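Local coordinates for putative type VI secretion protein (Escherichia coli, PDB 6SKI) that acts as a phospholipase effector of the type VI secretion system, a toxin loaded onto and inhibited by the VgrG spike, at residues A[231-234]-A[235-239]; A[317-320]-A[321-324]; A[354-357]-A[358-361]; A[473-476]-A[477-480]. All coordinates share one frame; numbering follows the deposited sequence.

Interaction 1. Residues A[231-234]-A[235-239]; sequences DGKP and SGEVR
The carbonyl O of Lys233 accepts a hydrogen bond from Gly236 N at 2.9 Å. This bond closes a type I beta turn from Lys233 to Gly236. Pro234 and Ser235 take the two middle positions of the turn. The proline ring fixes phi of the first of these at -62°, a value that suits this turn. Gly236, which ends it, has a positive phi, and this suits a residue without CB.

The side chain of Lys233 lies back over the end of the turn. Its CB is 3.6 Å from Gly236 O, and CD is 3.7 Å from the same Gly236 O. CG lies beside the backbone N, chi1 -66°, and the chain stays extended until it bends at chi4. That bend brings NZ to 3.7 Å from Glu237 OE1, a long salt bridge. The two side chains meet at a slant. Glu237 reaches the lysine with an extended chain, its CG anti to the backbone N.

Glu237 has a firmer partner in Lys277, which forms a salt bridge with OE2. Lys188 adds a weak, long ion pair with OE1. Together these lysines may stabilise the negative charge of the carboxylate. Ser235 OG is anchored by a hydrogen bond to Asp214 O.

The turn ends the loop between helix 215-225 and strand 237-243. Pro234 and Ser235 rest on Ala218 of that helix. Strand 237-243 belongs to a largely parallel sheet, consistent with an alpha/beta-hydrolase fold. Glu237 and Arg239 pair through their backbones with strand 184-195, and Val238 packs on Phe191 and Val193 of the same strand.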
ATOM      1  N   ASP A 231      23.024  19.142  -2.733  1.00 53.37           N
ATOM      2  CA  ASP A 231      24.127  18.413  -2.137  1.00 53.37           C
ATOM      3  C   ASP A 231      23.645  17.049  -1.646  1.00 53.37           C
ATOM      4  O   ASP A 231      22.467  16.700  -1.752  1.00 53.37           O
ATOM      5  CB  ASP A 231      24.741  19.230  -1.005  1.00 53.37           C
ATOM      6  CG  ASP A 231      26.212  18.948  -0.816  1.00 53.37           C
ATOM      7  OD1 ASP A 231      26.861  18.510  -1.785  1.00 53.37           O
ATOM      8  OD2 ASP A 231      26.721  19.168   0.300  1.00 53.37           O
ATOM      9  N   GLY A 232      24.567  16.261  -1.111  1.00 51.45           N
ATOM     10  CA  GLY A 232      24.218  14.951  -0.609  1.00 51.45           C
ATOM     11  C   GLY A 232      24.257  13.896  -1.690  1.00 51.45           C
ATOM     12  O   GLY A 232      24.667  14.127  -2.831  1.00 51.45           O
ATOM     13  N   LYS A 233      23.827  12.699  -1.310  1.00 49.47           N
ATOM     14  CA  LYS A 233      23.733  11.602  -2.260  1.00 49.47           C
ATOM     15  C   LYS A 233      22.802  11.992  -3.402  1.00 49.47           C
ATOM     16  O   LYS A 233      21.683  12.458  -3.150  1.00 49.47           O
ATOM     17  CB  LYS A 233      23.226  10.341  -1.567  1.00 49.47           C
ATOM     18  CG  LYS A 233      24.179   9.789  -0.526  1.00 49.47           C
ATOM     19  CD  LYS A 233      23.489   8.784   0.369  1.00 49.47           C
ATOM     20  CE  LYS A 233      24.404   8.326   1.489  1.00 49.47           C
ATOM     21  NZ  LYS A 233      24.833   9.457   2.356  1.00 49.47           N
ATOM     22  N   PRO A 234      23.218  11.820  -4.659  1.00 48.11           N
ATOM     23  CA  PRO A 234      22.397  12.309  -5.778  1.00 48.11           C
ATOM     24  C   PRO A 234      21.026  11.667  -5.867  1.00 48.11           C
ATOM     25  O   PRO A 234      20.106  12.280  -6.419  1.00 48.11           O
ATOM     26  CB  PRO A 234      23.265  11.974  -6.997  1.00 48.11           C
ATOM     27  CG  PRO A 234      24.063  10.798  -6.539  1.00 48.11           C
ATOM     28  CD  PRO A 234      24.449  11.181  -5.146  1.00 48.11           C
ATOM     29  N   SER A 235      20.858  10.455  -5.346  1.00 49.51           N
ATOM     30  CA  SER A 235      19.564   9.791  -5.329  1.00 49.51           C
ATOM     31  C   SER A 235      18.867   9.911  -3.985  1.00 49.51           C
ATOM     32  O   SER A 235      17.766   9.377  -3.824  1.00 49.51           O
ATOM     33  CB  SER A 235      19.717   8.313  -5.699  1.00 49.51           C
ATOM     34  OG  SER A 235      19.963   8.158  -7.083  1.00 49.51           O
ATOM     35  N   GLY A 236      19.476  10.580  -3.019  1.00 47.74           N
ATOM     36  CA  GLY A 236      18.832  10.844  -1.753  1.00 47.74           C
ATOM     37  C   GLY A 236      19.175   9.819  -0.696  1.00 47.74           C
ATOM     38  O   GLY A 236      20.002   8.923  -0.876  1.00 47.74           O
ATOM     39  N   GLU A 237      18.507   9.974   0.444  1.00 48.32           N
ATOM     40  CA  GLU A 237      18.638   9.071   1.575  1.00 48.32           C
ATOM     41  C   GLU A 237      17.258   8.879   2.183  1.00 48.32           C
ATOM     42  O   GLU A 237      16.400   9.756   2.084  1.00 48.32           O
ATOM     43  CB  GLU A 237      19.633   9.631   2.600  1.00 48.32           C
ATOM     44  CG  GLU A 237      19.743   8.855   3.892  1.00 48.32           C
ATOM     45  CD  GLU A 237      20.958   9.252   4.699  1.00 48.32           C
ATOM     46  OE1 GLU A 237      21.719  10.124   4.235  1.00 48.32           O
ATOM     47  OE2 GLU A 237      21.153   8.692   5.798  1.00 48.32           O
ATOM     48  N   VAL A 238      17.033   7.722   2.797  1.00 44.83           N
ATOM     49  CA  VAL A 238      15.761   7.420   3.441  1.00 44.83           C
ATOM     50  C   VAL A 238      15.922   7.631   4.939  1.00 44.83           C
ATOM     51  O   VAL A 238      16.809   7.041   5.564  1.00 44.83           O
ATOM     52  CB  VAL A 238      15.289   5.992   3.132  1.00 44.83           C
ATOM     53  CG1 VAL A 238      13.992   5.704   3.860  1.00 44.83           C
ATOM     54  CG2 VAL A 238      15.098   5.811   1.647  1.00 44.83           C
ATOM     55  N   ARG A 239      15.073   8.484   5.512  1.00 42.61           N
ATOM     56  CA  ARG A 239      15.113   8.740   6.947  1.00 42.61           C
ATOM     57  C   ARG A 239      14.269   7.734   7.717  1.00 42.61           C
ATOM     58  O   ARG A 239      14.765   7.056   8.622  1.00 42.61           O
ATOM     59  CB  ARG A 239      14.648  10.167   7.241  1.00 42.61           C
ATOM     60  CG  ARG A 239      14.897  10.601   8.671  1.00 42.61           C
ATOM     61  CD  ARG A 239      14.426  12.016   8.921  1.00 42.61           C
ATOM     62  NE  ARG A 239      13.111  12.273   8.349  1.00 42.61           N
ATOM     63  CZ  ARG A 239      12.480  13.435   8.443  1.00 42.61           C
ATOM     64  NH1 ARG A 239      13.043  14.443   9.088  1.00 42.61           N
ATOM     65  NH2 ARG A 239      11.284  13.591   7.897  1.00 42.61           N
TER

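Interaction 2. Residues A[317-320]-A[321-324]; sequences YNPV and GSPL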
ATOM      1  N   TYR A 317     -11.464   0.115   6.237  1.00 47.95           N
ATOM      2  CA  TYR A 317     -12.793  -0.361   6.590  1.00 47.95           C
ATOM      3  C   TYR A 317     -13.707   0.831   6.826  1.00 47.95           C
ATOM      4  O   TYR A 317     -13.340   1.765   7.543  1.00 47.95           O
ATOM      5  CB  TYR A 317     -12.750  -1.246   7.835  1.00 47.95           C
ATOM      6  CG  TYR A 317     -12.249  -2.647   7.582  1.00 47.95           C
ATOM      7  CD1 TYR A 317     -12.846  -3.458   6.633  1.00 47.95           C
ATOM      8  CD2 TYR A 317     -11.194  -3.166   8.311  1.00 47.95           C
ATOM      9  CE1 TYR A 317     -12.396  -4.738   6.406  1.00 47.95           C
ATOM     10  CE2 TYR A 317     -10.742  -4.446   8.095  1.00 47.95           C
ATOM     11  CZ  TYR A 317     -11.343  -5.227   7.141  1.00 47.95           C
ATOM     12  OH  TYR A 317     -10.890  -6.506   6.923  1.00 47.95           O
ATOM     13  N   ASN A 318     -14.888   0.796   6.217  1.00 50.46           N
ATOM     14  CA  ASN A 318     -15.821   1.905   6.327  1.00 50.46           C
ATOM     15  C   ASN A 318     -16.399   1.995   7.739  1.00 50.46           C
ATOM     16  O   ASN A 318     -16.498   0.988   8.446  1.00 50.46           O
ATOM     17  CB  ASN A 318     -16.937   1.761   5.300  1.00 50.46           C
ATOM     18  CG  ASN A 318     -16.428   1.300   3.959  1.00 50.46           C
ATOM     19  OD1 ASN A 318     -15.966   0.175   3.813  1.00 50.46           O
ATOM     20  ND2 ASN A 318     -16.491   2.179   2.971  1.00 50.46           N
ATOM     21  N   PRO A 319     -16.778   3.194   8.175  1.00 52.02           N
ATOM     22  CA  PRO A 319     -17.296   3.364   9.534  1.00 52.02           C
ATOM     23  C   PRO A 319     -18.650   2.699   9.727  1.00 52.02           C
ATOM     24  O   PRO A 319     -19.313   2.271   8.781  1.00 52.02           O
ATOM     25  CB  PRO A 319     -17.401   4.887   9.670  1.00 52.02           C
ATOM     26  CG  PRO A 319     -16.404   5.398   8.679  1.00 52.02           C
ATOM     27  CD  PRO A 319     -16.623   4.497   7.512  1.00 52.02           C
ATOM     28  N   VAL A 320     -19.053   2.626  10.998  1.00 53.87           N
ATOM     29  CA  VAL A 320     -20.255   1.889  11.381  1.00 53.87           C
ATOM     30  C   VAL A 320     -21.507   2.508  10.769  1.00 53.87           C
ATOM     31  O   VAL A 320     -22.429   1.794  10.353  1.00 53.87           O
ATOM     32  CB  VAL A 320     -20.351   1.805  12.915  1.00 53.87           C
ATOM     33  CG1 VAL A 320     -21.798   1.768  13.371  1.00 53.87           C
ATOM     34  CG2 VAL A 320     -19.626   0.580  13.409  1.00 53.87           C
ATOM     35  N   GLY A 321     -21.571   3.831  10.698  1.00 56.29           N
ATOM     36  CA  GLY A 321     -22.784   4.488  10.261  1.00 56.29           C
ATOM     37  C   GLY A 321     -22.871   4.800   8.784  1.00 56.29           C
ATOM     38  O   GLY A 321     -23.885   5.351   8.345  1.00 56.29           O
ATOM     39  N   SER A 322     -21.854   4.459   8.002  1.00 57.23           N
ATOM     40  CA  SER A 322     -21.888   4.726   6.578  1.00 57.23           C
ATOM     41  C   SER A 322     -22.844   3.766   5.876  1.00 57.23           C
ATOM     42  O   SER A 322     -23.190   2.713   6.415  1.00 57.23           O
ATOM     43  CB  SER A 322     -20.488   4.601   5.983  1.00 57.23           C
ATOM     44  OG  SER A 322     -19.876   3.388   6.379  1.00 57.23           O
ATOM     45  N   PRO A 323     -23.296   4.118   4.671  1.00 57.80           N
ATOM     46  CA  PRO A 323     -24.035   3.143   3.857  1.00 57.80           C
ATOM     47  C   PRO A 323     -23.201   1.939   3.472  1.00 57.80           C
ATOM     48  O   PRO A 323     -23.765   0.888   3.146  1.00 57.80           O
ATOM     49  CB  PRO A 323     -24.430   3.966   2.627  1.00 57.80           C
ATOM     50  CG  PRO A 323     -24.573   5.343   3.179  1.00 57.80           C
ATOM     51  CD  PRO A 323     -23.373   5.465   4.083  1.00 57.80           C
ATOM     52  N   LEU A 324     -21.875   2.061   3.504  1.00 55.61           N
ATOM     53  CA  LEU A 324     -20.960   0.977   3.176  1.00 55.61           C
ATOM     54  C   LEU A 324     -20.444   0.298   4.438  1.00 55.61           C
ATOM     55  O   LEU A 324     -19.323  -0.213   4.466  1.00 55.61           O
ATOM     56  CB  LEU A 324     -19.797   1.499   2.337  1.00 55.61           C
ATOM     57  CG  LEU A 324     -20.066   1.732   0.852  1.00 55.61           C
ATOM     58  CD1 LEU A 324     -18.796   2.159   0.145  1.00 55.61           C
ATOM     59  CD2 LEU A 324     -20.635   0.480   0.212  1.00 55.61           C
TER
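Asn318 meets Leu324 and Ser322 across a tight loop. Its CB points to the segment 321-324 and lies close to Leu324 O, with Ser322 OG 3.5 Å from Asn318 CB. Next along the chain, CG is also close to Leu324 O and is 3.7 Å from Leu324 CB. With chi1 at -41°, CG sits beside the backbone N, and the amide group is laid beside Leu324 CB and CD1. The two side chains run at an oblique angle to each other.

Between these two residues the chain makes a type I beta turn, from Pro319 to Ser322. It lies in the loop between strand 303-306 and strand 328-341, within the catalytic domain region. Val320 and Gly321 occupy its middle positions. Pro319 O receives two hydrogen bonds from Ser322. The hydroxyl OG gives the shorter one, 2.7 Å to Pro319 O, tilted 33° from the carbonyl plane. The backbone N of Ser322 gives a weak one, 3.4 Å to Pro319 O. Ser322 OG is held between its own N and carbonyl carbon, chi1 50°, and this points it back into the turn. There it also touches Pro319 CD at 3.6 Å.

Outside the turn, Glu326 OE2 accepts a hydrogen bond from Asn318 N. The ring of Tyr317 stacks with that of His487.

Interaction 3. Residues A[354-357]-A[358-361]; sequences KAEQ and VRKM
Glu356 OE1 is gripped by two basic side chains one turn further along the helix. Arg359 NH2 donates to Glu356 OE1 at 2.9 Å, a weak bond with an N-H...O angle of 147°. Lys360 NZ also pairs with Glu356 OE1. The modelled distance, 2.5 Å from Lys360 NZ to Glu356 OE1, is improbably short, and its exact geometry is doubtful. The three residues form a salt-bridge network at i, i+3 and i+4.

Glu356 and Arg359 run side by side in the same direction. The carboxylate approaches the guanidinium at its edge, and the two planes are 48° apart. Glu356 is bent at chi2, -96°, which brings its carboxylate beside the two cations. Lys360 crosses the glutamate obliquely, its chain bent at chi3 and chi4.

The backbone bonds are regular i to i+4 bonds of the helix. Val358 N donates to Lys354 O, Arg359 N to Ala355 O, Lys360 N to Glu356 O and Met361 N to Gln357 O.

These residues belong to helix 350-362. Ala355, Val358 and Arg359 pack on strand 398-409, through Ala403 and Val405. Glu356 and Arg359 also touch Thr379 of strand 376-386.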
ATOM      1  N   LYS A 354     -19.361 -32.577   9.506  1.00 62.91           N
ATOM      2  CA  LYS A 354     -18.137 -31.858   9.179  1.00 62.91           C
ATOM      3  C   LYS A 354     -18.234 -30.397   9.598  1.00 62.91           C
ATOM      4  O   LYS A 354     -17.292 -29.842  10.173  1.00 62.91           O
ATOM      5  CB  LYS A 354     -17.852 -31.974   7.684  1.00 62.91           C
ATOM      6  CG  LYS A 354     -16.627 -31.211   7.223  1.00 62.91           C
ATOM      7  CD  LYS A 354     -15.378 -31.710   7.919  1.00 62.91           C
ATOM      8  CE  LYS A 354     -14.128 -31.238   7.200  1.00 62.91           C
ATOM      9  NZ  LYS A 354     -14.262 -31.374   5.725  1.00 62.91           N
ATOM     10  N   ALA A 355     -19.372 -29.759   9.321  1.00 62.03           N
ATOM     11  CA  ALA A 355     -19.539 -28.359   9.688  1.00 62.03           C
ATOM     12  C   ALA A 355     -19.521 -28.178  11.200  1.00 62.03           C
ATOM     13  O   ALA A 355     -18.960 -27.201  11.704  1.00 62.03           O
ATOM     14  CB  ALA A 355     -20.834 -27.811   9.094  1.00 62.03           C
ATOM     15  N   GLU A 356     -20.122 -29.106  11.943  1.00 62.72           N
ATOM     16  CA  GLU A 356     -20.105 -28.992  13.396  1.00 62.72           C
ATOM     17  C   GLU A 356     -18.708 -29.232  13.951  1.00 62.72           C
ATOM     18  O   GLU A 356     -18.300 -28.583  14.923  1.00 62.72           O
ATOM     19  CB  GLU A 356     -21.109 -29.963  14.012  1.00 62.72           C
ATOM     20  CG  GLU A 356     -22.520 -29.418  14.061  1.00 62.72           C
ATOM     21  CD  GLU A 356     -22.857 -28.802  15.402  1.00 62.72           C
ATOM     22  OE1 GLU A 356     -22.446 -29.369  16.436  1.00 62.72           O
ATOM     23  OE2 GLU A 356     -23.531 -27.751  15.423  1.00 62.72           O
ATOM     24  N   GLN A 357     -17.951 -30.146  13.340  1.00 63.55           N
ATOM     25  CA  GLN A 357     -16.555 -30.312  13.728  1.00 63.55           C
ATOM     26  C   GLN A 357     -15.771 -29.029  13.500  1.00 63.55           C
ATOM     27  O   GLN A 357     -14.985 -28.611  14.358  1.00 63.55           O
ATOM     28  CB  GLN A 357     -15.927 -31.467  12.951  1.00 63.55           C
ATOM     29  CG  GLN A 357     -15.932 -32.785  13.692  1.00 63.55           C
ATOM     30  CD  GLN A 357     -14.820 -33.703  13.237  1.00 63.55           C
ATOM     31  OE1 GLN A 357     -14.307 -33.569  12.127  1.00 63.55           O
ATOM     32  NE2 GLN A 357     -14.440 -34.643  14.094  1.00 63.55           N
ATOM     33  N   VAL A 358     -15.980 -28.384  12.351  1.00 60.36           N
ATOM     34  CA  VAL A 358     -15.278 -27.135  12.066  1.00 60.36           C
ATOM     35  C   VAL A 358     -15.696 -26.047  13.047  1.00 60.36           C
ATOM     36  O   VAL A 358     -14.869 -25.242  13.488  1.00 60.36           O
ATOM     37  CB  VAL A 358     -15.508 -26.703  10.607  1.00 60.36           C
ATOM     38  CG1 VAL A 358     -14.810 -25.387  10.335  1.00 60.36           C
ATOM     39  CG2 VAL A 358     -14.993 -27.764   9.661  1.00 60.36           C
ATOM     40  N   ARG A 359     -16.978 -26.003  13.410  1.00 60.43           N
ATOM     41  CA  ARG A 359     -17.440 -24.979  14.343  1.00 60.43           C
ATOM     42  C   ARG A 359     -16.832 -25.176  15.724  1.00 60.43           C
ATOM     43  O   ARG A 359     -16.417 -24.207  16.371  1.00 60.43           O
ATOM     44  CB  ARG A 359     -18.962 -24.983  14.439  1.00 60.43           C
ATOM     45  CG  ARG A 359     -19.525 -23.713  15.049  1.00 60.43           C
ATOM     46  CD  ARG A 359     -20.987 -23.866  15.392  1.00 60.43           C
ATOM     47  NE  ARG A 359     -21.280 -25.206  15.889  1.00 60.43           N
ATOM     48  CZ  ARG A 359     -21.207 -25.560  17.168  1.00 60.43           C
ATOM     49  NH1 ARG A 359     -20.852 -24.674  18.086  1.00 60.43           N
ATOM     50  NH2 ARG A 359     -21.490 -26.802  17.528  1.00 60.43           N
ATOM     51  N   LYS A 360     -16.763 -26.421  16.191  1.00 61.38           N
ATOM     52  CA  LYS A 360     -16.160 -26.675  17.491  1.00 61.38           C
ATOM     53  C   LYS A 360     -14.648 -26.525  17.462  1.00 61.38           C
ATOM     54  O   LYS A 360     -14.040 -26.297  18.513  1.00 61.38           O
ATOM     55  CB  LYS A 360     -16.533 -28.073  17.987  1.00 61.38           C
ATOM     56  CG  LYS A 360     -18.025 -28.324  18.057  1.00 61.38           C
ATOM     57  CD  LYS A 360     -18.326 -29.687  18.647  1.00 61.38           C
ATOM     58  CE  LYS A 360     -19.381 -30.412  17.834  1.00 61.38           C
ATOM     59  NZ  LYS A 360     -20.746 -29.908  18.135  1.00 61.38           N
ATOM     60  N   MET A 361     -14.031 -26.635  16.286  1.00 61.43           N
ATOM     61  CA  MET A 361     -12.614 -26.321  16.164  1.00 61.43           C
ATOM     62  C   MET A 361     -12.380 -24.819  16.205  1.00 61.43           C
ATOM     63  O   MET A 361     -11.404 -24.353  16.804  1.00 61.43           O
ATOM     64  CB  MET A 361     -12.061 -26.905  14.866  1.00 61.43           C
ATOM     65  CG  MET A 361     -10.558 -26.781  14.709  1.00 61.43           C
ATOM     66  SD  MET A 361     -10.095 -25.303  13.785  1.00 61.43           S
ATOM     67  CE  MET A 361     -10.657 -25.732  12.142  1.00 61.43           C
TER

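Interaction 4. Residues A[473-476]-A[477-480]; sequences AFTE and EELY
Glu478 and Thr475 meet at the start of helix 476-483, brought together by their torsions. Glu478 CG lies beside its backbone N, chi1 -67°, and the chain then extends back along the helix to its first residues. Thr475 OG1 sits between its own N and carbonyl carbon, a rotation that places it alongside the Glu478 side chain. Thr475 is the N-cap. The carboxylate of Glu478, three residues on, accepts the N-H of Thr475. This is the bond from the N-cap N-H to the N3 side chain, as in a capping box.

That bond is 3.0 Å from Thr475 N to Glu478 OE1, with an N-H...O angle of 157°. The donor comes to the anti side of OE1, somewhat out of the carboxylate plane. The strongest polar partner of OE1 is Lys457 of helix 452-466, which forms a salt bridge with it. The same lysine also donates a hydrogen bond to Ala473 O. Both the carboxylate and the loop before the helix are thus tied to the preceding helix. A carboxylate at a helix N-terminus would probably also interact favourably with the helix dipole.

Phe474 precedes the cap. Its ring turns an edge to Glu478, with CD1 3.4 Å from Glu478 OE1. The two side chains cross at about a right angle, and the ring and carboxylate planes are 72° apart. Phe474 also packs on Lys457 and Gln461. The first helical bonds follow. Tyr480 N donates to Glu476 O at 2.9 Å, and Leu479 N donates to Thr475 O. Leu479 then folds back over the loop, where its CD2 touches Phe474 CB at 3.7 Å.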
ATOM      1  N   ALA A 473       2.252  -7.209  26.435  1.00 54.59           N
ATOM      2  CA  ALA A 473       1.169  -7.654  25.578  1.00 54.59           C
ATOM      3  C   ALA A 473      -0.182  -7.266  26.166  1.00 54.59           C
ATOM      4  O   ALA A 473      -0.322  -7.015  27.365  1.00 54.59           O
ATOM      5  CB  ALA A 473       1.237  -9.165  25.369  1.00 54.59           C
ATOM      6  N   PHE A 474      -1.184  -7.217  25.296  1.00 52.38           N
ATOM      7  CA  PHE A 474      -2.539  -6.920  25.725  1.00 52.38           C
ATOM      8  C   PHE A 474      -3.114  -8.112  26.474  1.00 52.38           C
ATOM      9  O   PHE A 474      -2.995  -9.257  26.029  1.00 52.38           O
ATOM     10  CB  PHE A 474      -3.418  -6.590  24.518  1.00 52.38           C
ATOM     11  CG  PHE A 474      -3.178  -5.227  23.941  1.00 52.38           C
ATOM     12  CD1 PHE A 474      -3.456  -4.090  24.672  1.00 52.38           C
ATOM     13  CD2 PHE A 474      -2.683  -5.085  22.660  1.00 52.38           C
ATOM     14  CE1 PHE A 474      -3.239  -2.842  24.138  1.00 52.38           C
ATOM     15  CE2 PHE A 474      -2.466  -3.839  22.125  1.00 52.38           C
ATOM     16  CZ  PHE A 474      -2.743  -2.718  22.864  1.00 52.38           C
ATOM     17  N   THR A 475      -3.735  -7.843  27.619  1.00 56.58           N
ATOM     18  CA  THR A 475      -4.371  -8.911  28.367  1.00 56.58           C
ATOM     19  C   THR A 475      -5.605  -9.407  27.616  1.00 56.58           C
ATOM     20  O   THR A 475      -6.057  -8.806  26.639  1.00 56.58           O
ATOM     21  CB  THR A 475      -4.744  -8.440  29.771  1.00 56.58           C
ATOM     22  OG1 THR A 475      -5.556  -7.265  29.685  1.00 56.58           O
ATOM     23  CG2 THR A 475      -3.496  -8.121  30.569  1.00 56.58           C
ATOM     24  N   GLU A 476      -6.154 -10.530  28.083  1.00 58.03           N
ATOM     25  CA  GLU A 476      -7.258 -11.152  27.360  1.00 58.03           C
ATOM     26  C   GLU A 476      -8.525 -10.312  27.440  1.00 58.03           C
ATOM     27  O   GLU A 476      -9.330 -10.307  26.505  1.00 58.03           O
ATOM     28  CB  GLU A 476      -7.495 -12.568  27.875  1.00 58.03           C
ATOM     29  CG  GLU A 476      -6.224 -13.391  27.905  1.00 58.03           C
ATOM     30  CD  GLU A 476      -5.969 -14.105  26.591  1.00 58.03           C
ATOM     31  OE1 GLU A 476      -4.802 -14.134  26.147  1.00 58.03           O
ATOM     32  OE2 GLU A 476      -6.935 -14.633  26.002  1.00 58.03           O
ATOM     33  N   GLU A 477      -8.725  -9.594  28.546  1.00 57.65           N
ATOM     34  CA  GLU A 477      -9.821  -8.632  28.599  1.00 57.65           C
ATOM     35  C   GLU A 477      -9.600  -7.515  27.591  1.00 57.65           C
ATOM     36  O   GLU A 477     -10.520  -7.122  26.857  1.00 57.65           O
ATOM     37  CB  GLU A 477      -9.948  -8.049  30.007  1.00 57.65           C
ATOM     38  CG  GLU A 477      -9.950  -9.070  31.135  1.00 57.65           C
ATOM     39  CD  GLU A 477      -8.553  -9.533  31.517  1.00 57.65           C
ATOM     40  OE1 GLU A 477      -7.861 -10.121  30.660  1.00 57.65           O
ATOM     41  OE2 GLU A 477      -8.147  -9.305  32.676  1.00 57.65           O
ATOM     42  N   GLU A 478      -8.375  -6.999  27.539  1.00 54.76           N
ATOM     43  CA  GLU A 478      -8.030  -5.988  26.556  1.00 54.76           C
ATOM     44  C   GLU A 478      -8.123  -6.545  25.146  1.00 54.76           C
ATOM     45  O   GLU A 478      -8.565  -5.844  24.234  1.00 54.76           O
ATOM     46  CB  GLU A 478      -6.625  -5.465  26.837  1.00 54.76           C
ATOM     47  CG  GLU A 478      -6.523  -4.679  28.126  1.00 54.76           C
ATOM     48  CD  GLU A 478      -5.110  -4.240  28.421  1.00 54.76           C
ATOM     49  OE1 GLU A 478      -4.171  -4.898  27.929  1.00 54.76           O
ATOM     50  OE2 GLU A 478      -4.936  -3.240  29.146  1.00 54.76           O
ATOM     51  N   LEU A 479      -7.754  -7.811  24.956  1.00 52.92           N
ATOM     52  CA  LEU A 479      -7.854  -8.420  23.640  1.00 52.92           C
ATOM     53  C   LEU A 479      -9.296  -8.667  23.232  1.00 52.92           C
ATOM     54  O   LEU A 479      -9.599  -8.643  22.041  1.00 52.92           O
ATOM     55  CB  LEU A 479      -7.077  -9.733  23.611  1.00 52.92           C
ATOM     56  CG  LEU A 479      -5.578  -9.600  23.363  1.00 52.92           C
ATOM     57  CD1 LEU A 479      -4.950 -10.964  23.177  1.00 52.92           C
ATOM     58  CD2 LEU A 479      -5.320  -8.719  22.158  1.00 52.92           C
ATOM     59  N   TYR A 480     -10.199  -8.839  24.193  1.00 53.19           N
ATOM     60  CA  TYR A 480     -11.628  -8.927  23.912  1.00 53.19           C
ATOM     61  C   TYR A 480     -12.176  -7.574  23.470  1.00 53.19           C
ATOM     62  O   TYR A 480     -12.856  -7.462  22.435  1.00 53.19           O
ATOM     63  CB  TYR A 480     -12.341  -9.425  25.170  1.00 53.19           C
ATOM     64  CG  TYR A 480     -13.832  -9.609  25.065  1.00 53.19           C
ATOM     65  CD1 TYR A 480     -14.372 -10.754  24.505  1.00 53.19           C
ATOM     66  CD2 TYR A 480     -14.703  -8.647  25.555  1.00 53.19           C
ATOM     67  CE1 TYR A 480     -15.735 -10.927  24.420  1.00 53.19           C
ATOM     68  CE2 TYR A 480     -16.067  -8.812  25.472  1.00 53.19           C
ATOM     69  CZ  TYR A 480     -16.577  -9.955  24.903  1.00 53.19           C
ATOM     70  OH  TYR A 480     -17.938 -10.129  24.816  1.00 53.19           O
TER

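In the fold
All four are local contacts, and no two of them touch or share a helix or strand. Interaction 1 is partly buried and leads into a strand of the central sheet. Interactions 2, 3 and 4 are surface contacts. Interactions 1 and 2 both contain type I turns and belong to the Tle1-like catalytic domain region, yet their centres are about 41 Å apart, on opposite sides of the chain's centre. One turn carries a long ion pair, the other a serine hydroxyl bond. Interaction 3 lies within a helix, interaction 4 at the start of one. Charges bridge mid-helix in 354-361, whereas in 473-480 a glutamate accepts the N-H of the N-cap residue.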